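Local structure of peptidase S15/CocE/NonD (Thaumarchaeota archaeon SCGC AB-539-E09, 4PF1) at the interface of chains A and B and the interface of chains A and C. The protein is an aminopeptidase, a serine peptidase of the S15 family with an alpha/beta hydrolase fold, that cleaves residues from the amino-terminal end of peptides. Residues are numbered along the deposited sequence; one frame, centred on the assembly and turned at random. Chains: chain A/B/C, Peptidase S15/CocE/NonD.

Contacts 1 and 3 are neighbouring patches of the interface between chains A and B, their C-alpha centres about 12 Å apart, sharing A:Tyr212 and B:Pro25. The N-terminal stretch of chain B runs through both, against helix 204-215, the end of helix 241-247 and nearby loops of chain A; contact 3 adds B:79-81. Contact 2 joins chains A and C, its C-alpha centre about 35 Å from that of contact 1 and 36 Å from that of contact 3. The stretch 77-85 thus serves both kinds of interface. Both are two-fold symmetric and could together hold the four copies, though the deposited assembly may not be the biological one.

Contact 1: the interface of chains A and B. Residues chain A 212, 215-216, 222, 249, 252-253; chain B 19-20, 23, 25.
The backbone of chain B is extended from B:Pro20 to B:Phe23 and lies against the C-terminal end of helix 204-215 and nearby loops of chain A. This is an N-terminal-arm contact between two copies of an S15-family serine peptidase, and B:Phe23 is its plug. With CG anti to the backbone N (chi1 -167°), the phenyl ring points into chain A and meets the A:Tyr212 ring edge-to-face, its CE2-CZ rim turned to the tyrosine's face near that ring's own CE2 and CZ, planes 89° apart and centroids 5.4 Å apart. The phenyl CE2 comes 3.4 Å from the A:Tyr212 hydroxyl OH. On the other rim, CE1 sits 3.3 Å from the carbonyl O of A:Gly249, while CD1 of A:Ile253 crosses obliquely to touch that same CE1. The methyl CB of A:Ala216 lies over one face, offset toward the rim, and A:Ile222 brings CD1 in at the edge, in the ring plane. B:Pro20 sets its CD 3.4 Å from the carbonyl O of A:Glu215, and its CG packs near OG of A:Ser252. No direct polar bond crosses this patch; water 1 bridges the carbonyls instead, 2.7 Å from O of A:Ala216 and 2.6 Å from O of B:Pro20. Farther along, CB of B:Pro25 rests 3.7 Å from A:Tyr212 OH.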
ATOM      1  N   TYR A 212      32.466  -9.713   5.386  1.00 14.43           N
ATOM      2  CA  TYR A 212      32.149 -10.404   6.637  1.00 13.90           C
ATOM      3  C   TYR A 212      31.267 -11.623   6.377  1.00 17.73           C
ATOM      4  O   TYR A 212      31.623 -12.719   6.780  1.00 17.87           O
ATOM      5  CB  TYR A 212      31.447  -9.438   7.611  1.00 14.14           C
ATOM      6  CG  TYR A 212      31.304  -9.960   9.025  1.00 14.43           C
ATOM      7  CD1 TYR A 212      30.201 -10.724   9.399  1.00 16.12           C
ATOM      8  CD2 TYR A 212      32.226  -9.620  10.010  1.00 15.14           C
ATOM      9  CE1 TYR A 212      30.044 -11.175  10.710  1.00 17.54           C
ATOM     10  CE2 TYR A 212      32.075 -10.056  11.326  1.00 16.22           C
ATOM     11  CZ  TYR A 212      30.983 -10.835  11.672  1.00 22.91           C
ATOM     12  OH  TYR A 212      30.834 -11.272  12.966  1.00 23.90           O
ATOM     13  N   GLU A 215      32.973 -14.246   3.986  1.00 15.22           N
ATOM     14  CA  GLU A 215      34.285 -14.784   4.381  1.00 15.54           C
ATOM     15  C   GLU A 215      34.459 -15.140   5.869  1.00 20.77           C
ATOM     16  O   GLU A 215      35.511 -15.692   6.216  1.00 21.19           O
ATOM     17  CB  GLU A 215      35.408 -13.843   3.956  1.00 16.67           C
ATOM     18  CG  GLU A 215      35.446 -13.609   2.458  1.00 21.24           C
ATOM     19  CD  GLU A 215      36.730 -13.003   1.946  1.00 28.97           C
ATOM     20  OE1 GLU A 215      37.454 -12.367   2.745  1.00 18.22           O
ATOM     21  OE2 GLU A 215      37.036 -13.206   0.752  1.00 23.12           O
ATOM     22  N   ALA A 216      33.468 -14.865   6.744  1.00 17.20           N
ATOM     23  CA  ALA A 216      33.607 -15.286   8.148  1.00 17.55           C
ATOM     24  C   ALA A 216      33.581 -16.822   8.223  1.00 20.88           C
ATOM     25  O   ALA A 216      34.421 -17.421   8.894  1.00 20.26           O
ATOM     26  CB  ALA A 216      32.501 -14.688   9.007  1.00 18.26           C
ATOM     27  N   ILE A 222      27.929 -17.213   9.945  1.00 19.81           N
ATOM     28  CA  ILE A 222      28.167 -16.049  10.807  1.00 19.91           C
ATOM     29  C   ILE A 222      27.888 -14.801   9.977  1.00 23.24           C
ATOM     30  O   ILE A 222      28.559 -14.577   8.961  1.00 23.21           O
ATOM     31  CB  ILE A 222      29.598 -16.061  11.423  1.00 23.42           C
ATOM     32  CG1 ILE A 222      29.780 -17.281  12.367  1.00 24.02           C
ATOM     33  CG2 ILE A 222      29.891 -14.733  12.152  1.00 24.50           C
ATOM     34  CD1 ILE A 222      31.214 -17.513  12.902  1.00 30.79           C
ATOM     35  N   GLY A 249      35.556  -7.359  14.493  1.00 18.65           N
ATOM     36  CA  GLY A 249      36.672  -8.298  14.578  1.00 18.89           C
ATOM     37  C   GLY A 249      37.026  -8.915  13.239  1.00 22.60           C
ATOM     38  O   GLY A 249      37.078 -10.141  13.117  1.00 22.34           O
ATOM     39  N   SER A 252      41.054 -11.008  10.828  1.00 21.05           N
ATOM     40  CA  SER A 252      41.386 -12.319  10.249  1.00 21.34           C
ATOM     41  C   SER A 252      40.683 -12.587   8.891  1.00 24.80           C
ATOM     42  O   SER A 252      40.991 -13.590   8.236  1.00 24.93           O
ATOM     43  CB  SER A 252      41.047 -13.434  11.236  1.00 25.54           C
ATOM     44  OG  SER A 252      39.658 -13.460  11.525  1.00 35.13           O
ATOM     45  N   ILE A 253      39.747 -11.708   8.475  1.00 20.08           N
ATOM     46  CA  ILE A 253      39.039 -11.858   7.193  1.00 19.00           C
ATOM     47  C   ILE A 253      39.967 -11.352   6.067  1.00 22.08           C
ATOM     48  O   ILE A 253      40.377 -10.190   6.072  1.00 21.51           O
ATOM     49  CB  ILE A 253      37.643 -11.162   7.225  1.00 21.20           C
ATOM     50  CG1 ILE A 253      36.654 -11.984   8.093  1.00 21.19           C
ATOM     51  CG2 ILE A 253      37.081 -10.951   5.805  1.00 21.55           C
ATOM     52  CD1 ILE A 253      35.574 -11.189   8.754  1.00 26.00           C
TER
ATOM     53  N   ILE B  19      39.021 -17.132   4.226  1.00 19.69           N
ATOM     54  CA  ILE B  19      38.187 -17.588   5.333  1.00 19.24           C
ATOM     55  C   ILE B  19      39.083 -18.170   6.440  1.00 25.98           C
ATOM     56  O   ILE B  19      39.822 -19.124   6.186  1.00 26.55           O
ATOM     57  CB  ILE B  19      37.096 -18.596   4.862  1.00 21.37           C
ATOM     58  CG1 ILE B  19      36.238 -17.994   3.714  1.00 21.04           C
ATOM     59  CG2 ILE B  19      36.217 -19.049   6.049  1.00 21.14           C
ATOM     60  CD1 ILE B  19      35.243 -18.961   3.039  1.00 26.30           C
ATOM     61  N   PRO B  20      39.044 -17.599   7.674  1.00 23.80           N
ATOM     62  CA  PRO B  20      39.877 -18.149   8.758  1.00 24.82           C
ATOM     63  C   PRO B  20      39.379 -19.523   9.209  1.00 29.93           C
ATOM     64  O   PRO B  20      38.197 -19.824   9.048  1.00 28.72           O
ATOM     65  CB  PRO B  20      39.747 -17.104   9.870  1.00 26.27           C
ATOM     66  CG  PRO B  20      38.435 -16.459   9.629  1.00 29.61           C
ATOM     67  CD  PRO B  20      38.228 -16.456   8.141  1.00 24.85           C
ATOM     68  N   PHE B  23      36.238 -18.680  13.090  1.00 24.68           N
ATOM     69  CA  PHE B  23      35.836 -17.300  13.325  1.00 23.49           C
ATOM     70  C   PHE B  23      34.984 -17.198  14.583  1.00 26.65           C
ATOM     71  O   PHE B  23      34.101 -18.026  14.812  1.00 25.95           O
ATOM     72  CB  PHE B  23      35.087 -16.703  12.115  1.00 24.38           C
ATOM     73  CG  PHE B  23      34.924 -15.198  12.195  1.00 25.15           C
ATOM     74  CD1 PHE B  23      35.957 -14.348  11.815  1.00 28.31           C
ATOM     75  CD2 PHE B  23      33.750 -14.634  12.682  1.00 26.09           C
ATOM     76  CE1 PHE B  23      35.820 -12.962  11.924  1.00 28.86           C
ATOM     77  CE2 PHE B  23      33.611 -13.245  12.784  1.00 28.69           C
ATOM     78  CZ  PHE B  23      34.645 -12.418  12.400  1.00 27.23           C
ATOM     79  N   PRO B  25      32.705 -14.191  16.451  1.00 21.79           N
ATOM     80  CA  PRO B  25      32.233 -12.796  16.378  1.00 21.05           C
ATOM     81  C   PRO B  25      32.650 -11.984  17.607  1.00 25.02           C
ATOM     82  O   PRO B  25      32.820 -12.545  18.698  1.00 25.14           O
ATOM     83  CB  PRO B  25      30.712 -12.932  16.275  1.00 22.11           C
ATOM     84  CG  PRO B  25      30.407 -14.297  16.778  1.00 26.69           C
ATOM     85  CD  PRO B  25      31.577 -15.145  16.428  1.00 22.69           C
TER
HETATM   86  O   HOH W   1      35.673 -19.626   9.680  1.00 23.41           O

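Contact 2: the interface of chains A and C. Residues chain A 77-78, 82, 84-85; chain C 514-516, 519.
A:Arg77 leaves its backbone with CG anti to N (chi1 -162°) and runs extended from CG to NE, while A:Met85 has CG anti to its carbonyl carbon and bends at chi2 and chi3, so the guanidinium and the methionine sulfur reach C:Pro516 and the terminal methyl CE turns to the C:Glu514 carboxylate. The arginine NH1 gives a nearly straight hydrogen bond to the carbonyl O of C:Pro516 at 2.8 Å; that oxygen lies in the guanidinium plane, though the donor stands above the carbonyl plane. A:Phe78 steadies the group from one face, its CE2 over the guanidinium centre. The same phenyl ring crosses C:Pro519 at about a right angle, with CZ 3.5 Å from the proline CG. An alanine in place of A:Arg77 would remove the guanidinium and would probably loosen the hold on the C:Pro516 carbonyl and leave A:Phe78 less well supported. A:Met85 lays SD 3.4 Å from the C:Pro516 N, and its CG packs 3.7 Å from CB of C:Glu514. Beside it, the hydroxyl OG of A:Ser84 bonds to OG of A:Ser82 at 2.7 Å and reaches the backbone O of C:Glu514 through water 2. This mainly apolar patch, joining loop and short helix 83-86 to chain C 514-519, may contribute to tetramer assembly.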
ATOM      1  N   ARG A  77      14.509 -21.073  -6.282  1.00 13.09           N
ATOM      2  CA  ARG A  77      13.824 -19.766  -6.185  1.00 12.84           C
ATOM      3  C   ARG A  77      12.531 -19.952  -5.374  1.00 16.55           C
ATOM      4  O   ARG A  77      12.272 -19.210  -4.431  1.00 15.70           O
ATOM      5  CB  ARG A  77      13.527 -19.213  -7.591  1.00 12.82           C
ATOM      6  CG  ARG A  77      13.236 -17.721  -7.611  1.00 22.15           C
ATOM      7  CD  ARG A  77      12.545 -17.299  -8.894  1.00 25.37           C
ATOM      8  NE  ARG A  77      11.776 -16.072  -8.693  1.00 32.28           N
ATOM      9  CZ  ARG A  77      10.769 -15.681  -9.469  1.00 41.36           C
ATOM     10  NH1 ARG A  77      10.403 -16.415 -10.514  1.00 25.66           N
ATOM     11  NH2 ARG A  77      10.120 -14.556  -9.205  1.00 26.02           N
ATOM     12  N   PHE A  78      11.786 -21.019  -5.705  1.00 13.28           N
ATOM     13  CA  PHE A  78      10.615 -21.507  -4.996  1.00 13.57           C
ATOM     14  C   PHE A  78      10.773 -23.017  -4.821  1.00 16.71           C
ATOM     15  O   PHE A  78      11.374 -23.665  -5.679  1.00 15.58           O
ATOM     16  CB  PHE A  78       9.320 -21.156  -5.759  1.00 15.81           C
ATOM     17  CG  PHE A  78       9.065 -19.668  -5.820  1.00 17.67           C
ATOM     18  CD1 PHE A  78       8.491 -19.000  -4.745  1.00 20.88           C
ATOM     19  CD2 PHE A  78       9.461 -18.923  -6.927  1.00 19.85           C
ATOM     20  CE1 PHE A  78       8.295 -17.616  -4.785  1.00 22.01           C
ATOM     21  CE2 PHE A  78       9.267 -17.540  -6.962  1.00 22.64           C
ATOM     22  CZ  PHE A  78       8.697 -16.894  -5.887  1.00 20.92           C
ATOM     23  N   SER A  82       8.061 -27.813 -10.378  1.00 15.54           N
ATOM     24  CA  SER A  82       8.186 -27.267 -11.728  1.00 15.95           C
ATOM     25  C   SER A  82       9.558 -26.619 -11.929  1.00 19.05           C
ATOM     26  O   SER A  82      10.001 -25.839 -11.080  1.00 18.83           O
ATOM     27  CB  SER A  82       7.074 -26.252 -11.988  1.00 20.19           C
ATOM     28  OG  SER A  82       7.165 -25.675 -13.279  1.00 32.63           O
ATOM     29  N   SER A  84      10.412 -24.350 -14.143  1.00 14.72           N
ATOM     30  CA  SER A  84      10.200 -22.920 -14.369  1.00 14.65           C
ATOM     31  C   SER A  84      10.205 -22.100 -13.062  1.00 17.34           C
ATOM     32  O   SER A  84      10.516 -20.909 -13.094  1.00 17.08           O
ATOM     33  CB  SER A  84       8.872 -22.703 -15.090  1.00 18.78           C
ATOM     34  OG  SER A  84       7.793 -23.246 -14.345  1.00 25.82           O
ATOM     35  N   MET A  85       9.849 -22.738 -11.926  1.00 12.43           N
ATOM     36  CA  MET A  85       9.712 -22.077 -10.624  1.00 11.21           C
ATOM     37  C   MET A  85      10.959 -22.176  -9.722  1.00 14.90           C
ATOM     38  O   MET A  85      11.073 -21.390  -8.780  1.00 14.51           O
ATOM     39  CB  MET A  85       8.504 -22.652  -9.866  1.00 13.14           C
ATOM     40  CG  MET A  85       7.172 -22.411 -10.552  1.00 16.06           C
ATOM     41  SD  MET A  85       6.631 -20.686 -10.477  1.00 18.84           S
ATOM     42  CE  MET A  85       6.202 -20.539  -8.730  1.00 15.33           C
TER
ATOM     43  N   GLU C 514       1.223 -22.743 -11.228  1.00 15.18           N
ATOM     44  CA  GLU C 514       2.290 -21.887 -10.719  1.00 15.11           C
ATOM     45  C   GLU C 514       2.761 -20.950 -11.833  1.00 19.05           C
ATOM     46  O   GLU C 514       2.938 -21.393 -12.969  1.00 18.81           O
ATOM     47  CB  GLU C 514       3.455 -22.728 -10.176  1.00 16.76           C
ATOM     48  CG  GLU C 514       3.149 -23.385  -8.839  1.00 25.65           C
ATOM     49  CD  GLU C 514       4.352 -23.984  -8.142  1.00 40.27           C
ATOM     50  OE1 GLU C 514       4.898 -24.989  -8.652  1.00 23.32           O
ATOM     51  OE2 GLU C 514       4.730 -23.467  -7.066  1.00 33.55           O
ATOM     52  N   VAL C 515       2.913 -19.651 -11.522  1.00 15.85           N
ATOM     53  CA  VAL C 515       3.305 -18.633 -12.505  1.00 15.72           C
ATOM     54  C   VAL C 515       4.659 -18.006 -12.090  1.00 21.08           C
ATOM     55  O   VAL C 515       4.704 -17.244 -11.126  1.00 20.28           O
ATOM     56  CB  VAL C 515       2.191 -17.563 -12.691  1.00 19.20           C
ATOM     57  CG1 VAL C 515       2.585 -16.523 -13.745  1.00 19.04           C
ATOM     58  CG2 VAL C 515       0.857 -18.215 -13.058  1.00 19.00           C
ATOM     59  N   PRO C 516       5.771 -18.317 -12.807  1.00 18.85           N
ATOM     60  CA  PRO C 516       7.088 -17.783 -12.391  1.00 19.04           C
ATOM     61  C   PRO C 516       7.220 -16.259 -12.492  1.00 23.72           C
ATOM     62  O   PRO C 516       7.949 -15.666 -11.696  1.00 23.82           O
ATOM     63  CB  PRO C 516       8.075 -18.494 -13.326  1.00 20.98           C
ATOM     64  CG  PRO C 516       7.260 -18.945 -14.486  1.00 25.15           C
ATOM     65  CD  PRO C 516       5.899 -19.243 -13.952  1.00 20.59           C
ATOM     66  N   PRO C 519       4.076 -15.118  -8.945  1.00 17.34           N
ATOM     67  CA  PRO C 519       3.567 -16.294  -8.206  1.00 17.12           C
ATOM     68  C   PRO C 519       2.146 -16.163  -7.656  1.00 20.48           C
ATOM     69  O   PRO C 519       1.406 -17.147  -7.698  1.00 20.23           O
ATOM     70  CB  PRO C 519       4.577 -16.466  -7.073  1.00 19.01           C
ATOM     71  CG  PRO C 519       5.826 -15.882  -7.610  1.00 23.76           C
ATOM     72  CD  PRO C 519       5.406 -14.712  -8.444  1.00 18.91           C
TER
HETATM   73  O   HOH W   2       4.786 -23.079 -14.593  1.00 44.70           O

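Contact 3: the interface of chains A and B. Residues chain A 212, 225-227, 247-248; chain B 25-26, 30, 79-81.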
ATOM      1  N   TYR A 212      32.466  -9.713   5.386  1.00 14.43           N
ATOM      2  CA  TYR A 212      32.149 -10.404   6.637  1.00 13.90           C
ATOM      3  C   TYR A 212      31.267 -11.623   6.377  1.00 17.73           C
ATOM      4  O   TYR A 212      31.623 -12.719   6.780  1.00 17.87           O
ATOM      5  CB  TYR A 212      31.447  -9.438   7.611  1.00 14.14           C
ATOM      6  CG  TYR A 212      31.304  -9.960   9.025  1.00 14.43           C
ATOM      7  CD1 TYR A 212      30.201 -10.724   9.399  1.00 16.12           C
ATOM      8  CD2 TYR A 212      32.226  -9.620  10.010  1.00 15.14           C
ATOM      9  CE1 TYR A 212      30.044 -11.175  10.710  1.00 17.54           C
ATOM     10  CE2 TYR A 212      32.075 -10.056  11.326  1.00 16.22           C
ATOM     11  CZ  TYR A 212      30.983 -10.835  11.672  1.00 22.91           C
ATOM     12  OH  TYR A 212      30.834 -11.272  12.966  1.00 23.90           O
ATOM     13  N   TRP A 225      26.384  -8.253  12.283  1.00 17.30           N
ATOM     14  CA  TRP A 225      25.441  -7.805  13.301  1.00 17.50           C
ATOM     15  C   TRP A 225      25.308  -6.276  13.266  1.00 21.00           C
ATOM     16  O   TRP A 225      26.200  -5.587  12.765  1.00 18.91           O
ATOM     17  CB  TRP A 225      25.832  -8.315  14.706  1.00 16.86           C
ATOM     18  CG  TRP A 225      27.219  -7.949  15.147  1.00 18.32           C
ATOM     19  CD1 TRP A 225      28.339  -8.720  15.052  1.00 21.43           C
ATOM     20  CD2 TRP A 225      27.621  -6.732  15.794  1.00 18.40           C
ATOM     21  NE1 TRP A 225      29.421  -8.052  15.576  1.00 21.06           N
ATOM     22  CE2 TRP A 225      29.009  -6.828  16.039  1.00 22.51           C
ATOM     23  CE3 TRP A 225      26.944  -5.561  16.181  1.00 19.57           C
ATOM     24  CZ2 TRP A 225      29.734  -5.802  16.658  1.00 22.05           C
ATOM     25  CZ3 TRP A 225      27.663  -4.544  16.790  1.00 21.24           C
ATOM     26  CH2 TRP A 225      29.039  -4.671  17.030  1.00 22.20           C
ATOM     27  N   SER A 226      24.184  -5.756  13.787  1.00 19.04           N
ATOM     28  CA  SER A 226      23.897  -4.322  13.810  1.00 18.99           C
ATOM     29  C   SER A 226      23.561  -3.832  15.218  1.00 23.34           C
ATOM     30  O   SER A 226      22.977  -4.568  16.013  1.00 22.73           O
ATOM     31  CB  SER A 226      22.740  -4.002  12.869  1.00 22.50           C
ATOM     32  OG  SER A 226      22.494  -2.606  12.805  1.00 33.76           O
ATOM     33  N   GLY A 227      23.908  -2.577  15.493  1.00 19.92           N
ATOM     34  CA  GLY A 227      23.599  -1.912  16.752  1.00 19.77           C
ATOM     35  C   GLY A 227      22.795  -0.646  16.529  1.00 22.50           C
ATOM     36  O   GLY A 227      22.451   0.056  17.483  1.00 22.16           O
ATOM     37  N   SER A 247      35.539  -3.152  14.925  1.00 18.74           N
ATOM     38  CA  SER A 247      34.407  -3.312  15.859  1.00 18.15           C
ATOM     39  C   SER A 247      33.673  -4.655  15.631  1.00 21.62           C
ATOM     40  O   SER A 247      32.971  -5.129  16.525  1.00 21.79           O
ATOM     41  CB  SER A 247      33.428  -2.142  15.745  1.00 20.17           C
ATOM     42  OG  SER A 247      32.695  -2.165  14.531  1.00 25.10           O
ATOM     43  N   ARG A 248      33.874  -5.275  14.450  1.00 17.30           N
ATOM     44  CA  ARG A 248      33.274  -6.564  14.096  1.00 16.73           C
ATOM     45  C   ARG A 248      34.313  -7.697  14.122  1.00 21.51           C
ATOM     46  O   ARG A 248      33.968  -8.851  13.852  1.00 21.20           O
ATOM     47  CB  ARG A 248      32.594  -6.479  12.711  1.00 15.02           C
ATOM     48  CG  ARG A 248      31.090  -6.204  12.777  1.00 13.06           C
ATOM     49  CD  ARG A 248      30.789  -4.791  13.228  1.00 14.75           C
ATOM     50  NE  ARG A 248      29.371  -4.472  13.104  1.00 18.33           N
ATOM     51  CZ  ARG A 248      28.815  -3.365  13.581  1.00 25.80           C
ATOM     52  NH1 ARG A 248      29.548  -2.476  14.239  1.00 11.63           N
ATOM     53  NH2 ARG A 248      27.518  -3.145  13.417  1.00 13.29           N
TER
ATOM     54  N   PRO B  25      32.705 -14.191  16.451  1.00 21.79           N
ATOM     55  CA  PRO B  25      32.233 -12.796  16.378  1.00 21.05           C
ATOM     56  C   PRO B  25      32.650 -11.984  17.607  1.00 25.02           C
ATOM     57  O   PRO B  25      32.820 -12.545  18.698  1.00 25.14           O
ATOM     58  CB  PRO B  25      30.712 -12.932  16.275  1.00 22.11           C
ATOM     59  CG  PRO B  25      30.407 -14.297  16.778  1.00 26.69           C
ATOM     60  CD  PRO B  25      31.577 -15.145  16.428  1.00 22.69           C
ATOM     61  N   LYS B  26      32.875 -10.673  17.408  1.00 20.29           N
ATOM     62  CA  LYS B  26      33.296  -9.750  18.457  1.00 19.88           C
ATOM     63  C   LYS B  26      32.061  -9.246  19.197  1.00 24.54           C
ATOM     64  O   LYS B  26      31.257  -8.500  18.627  1.00 23.82           O
ATOM     65  CB  LYS B  26      34.107  -8.594  17.849  1.00 21.40           C
ATOM     66  CG  LYS B  26      34.766  -7.705  18.877  1.00 26.26           C
ATOM     67  CD  LYS B  26      35.687  -6.698  18.234  1.00 34.29           C
ATOM     68  CE  LYS B  26      35.857  -5.455  19.074  1.00 43.46           C
ATOM     69  NZ  LYS B  26      36.715  -5.698  20.263  1.00 53.55           N
ATOM     70  N   PHE B  30      28.433  -5.833  23.160  1.00 20.54           N
ATOM     71  CA  PHE B  30      27.076  -6.347  23.401  1.00 18.99           C
ATOM     72  C   PHE B  30      26.705  -6.193  24.880  1.00 22.39           C
ATOM     73  O   PHE B  30      27.579  -6.299  25.742  1.00 21.94           O
ATOM     74  CB  PHE B  30      26.977  -7.834  22.985  1.00 20.15           C
ATOM     75  CG  PHE B  30      26.987  -8.146  21.500  1.00 20.98           C
ATOM     76  CD1 PHE B  30      27.795  -7.427  20.621  1.00 23.57           C
ATOM     77  CD2 PHE B  30      26.255  -9.214  20.994  1.00 22.57           C
ATOM     78  CE1 PHE B  30      27.822  -7.733  19.257  1.00 24.00           C
ATOM     79  CE2 PHE B  30      26.285  -9.519  19.628  1.00 24.97           C
ATOM     80  CZ  PHE B  30      27.070  -8.779  18.770  1.00 22.85           C
ATOM     81  N   ASN B  79      19.708  -9.731  14.152  1.00 15.52           N
ATOM     82  CA  ASN B  79      21.128  -9.951  14.400  1.00 15.29           C
ATOM     83  C   ASN B  79      21.691  -8.684  15.037  1.00 18.48           C
ATOM     84  O   ASN B  79      22.203  -7.804  14.342  1.00 17.28           O
ATOM     85  CB  ASN B  79      21.851 -10.325  13.105  1.00 16.03           C
ATOM     86  CG  ASN B  79      23.183 -10.998  13.324  1.00 29.22           C
ATOM     87  OD1 ASN B  79      23.626 -11.212  14.455  1.00 21.73           O
ATOM     88  ND2 ASN B  79      23.845 -11.359  12.241  1.00 19.42           N
ATOM     89  N   SER B  80      21.527  -8.565  16.367  1.00 15.64           N
ATOM     90  CA  SER B  80      21.852  -7.338  17.077  1.00 15.22           C
ATOM     91  C   SER B  80      22.791  -7.513  18.273  1.00 19.10           C
ATOM     92  O   SER B  80      22.929  -8.605  18.824  1.00 19.00           O
ATOM     93  CB  SER B  80      20.561  -6.666  17.543  1.00 17.86           C
ATOM     94  OG  SER B  80      20.788  -5.552  18.390  1.00 23.85           O
ATOM     95  N   SER B  81      23.397  -6.384  18.693  1.00 15.52           N
ATOM     96  CA  SER B  81      24.264  -6.257  19.859  1.00 15.38           C
ATOM     97  C   SER B  81      23.425  -6.011  21.135  1.00 18.22           C
ATOM     98  O   SER B  81      23.959  -6.085  22.246  1.00 16.70           O
ATOM     99  CB  SER B  81      25.256  -5.114  19.651  1.00 18.62           C
ATOM    100  OG  SER B  81      24.589  -3.904  19.328  1.00 25.79           O
TER
HETATM  101  O   HOH W   3      31.710  -9.691  15.015  1.00  7.95           O
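From CB outward, A:Trp225 carries this patch of the S15-family peptidase interface, where A:Ser226 and B:Ser80 form a parallel beta bridge between the chains. CB of A:Trp225 lies 3.6 Å from the amide OD1 of B:Asn79, and chi1 of 56° puts CG in the crowded position between backbone N and carbonyl carbon. CG and CD2 meet CZ of B:Phe30, and CE2 meets its CE1 at 3.5 Å. That phenyl tip stands over the centre of one indole face, with ring planes 75° apart. NE1 points to water 3 at 2.9 Å, the water lying in the indole plane. Water 3 also links OH of A:Tyr212, the carbonyl O of A:Arg248 and the backbone N of B:Lys26. At the far rim CZ3 touches CB of B:Ser81. The opposite indole face carries the guanidinium of A:Arg248, clamping the ring between the two chains' groups; NH2 of that arginine bonds to the A:Trp225 carbonyl O at 2.9 Å, and NH1 bonds to OG of A:Ser247. Next door, A:Ser226 N donates to the B:Asn79 carbonyl O at 2.9 Å, within the carbonyl plane, and B:Ser81 N returns a longer bond of 3.3 Å to the carbonyl O of A:Ser226. The aliphatic chain of B:Lys26 runs past the A:Ser247 carbonyl.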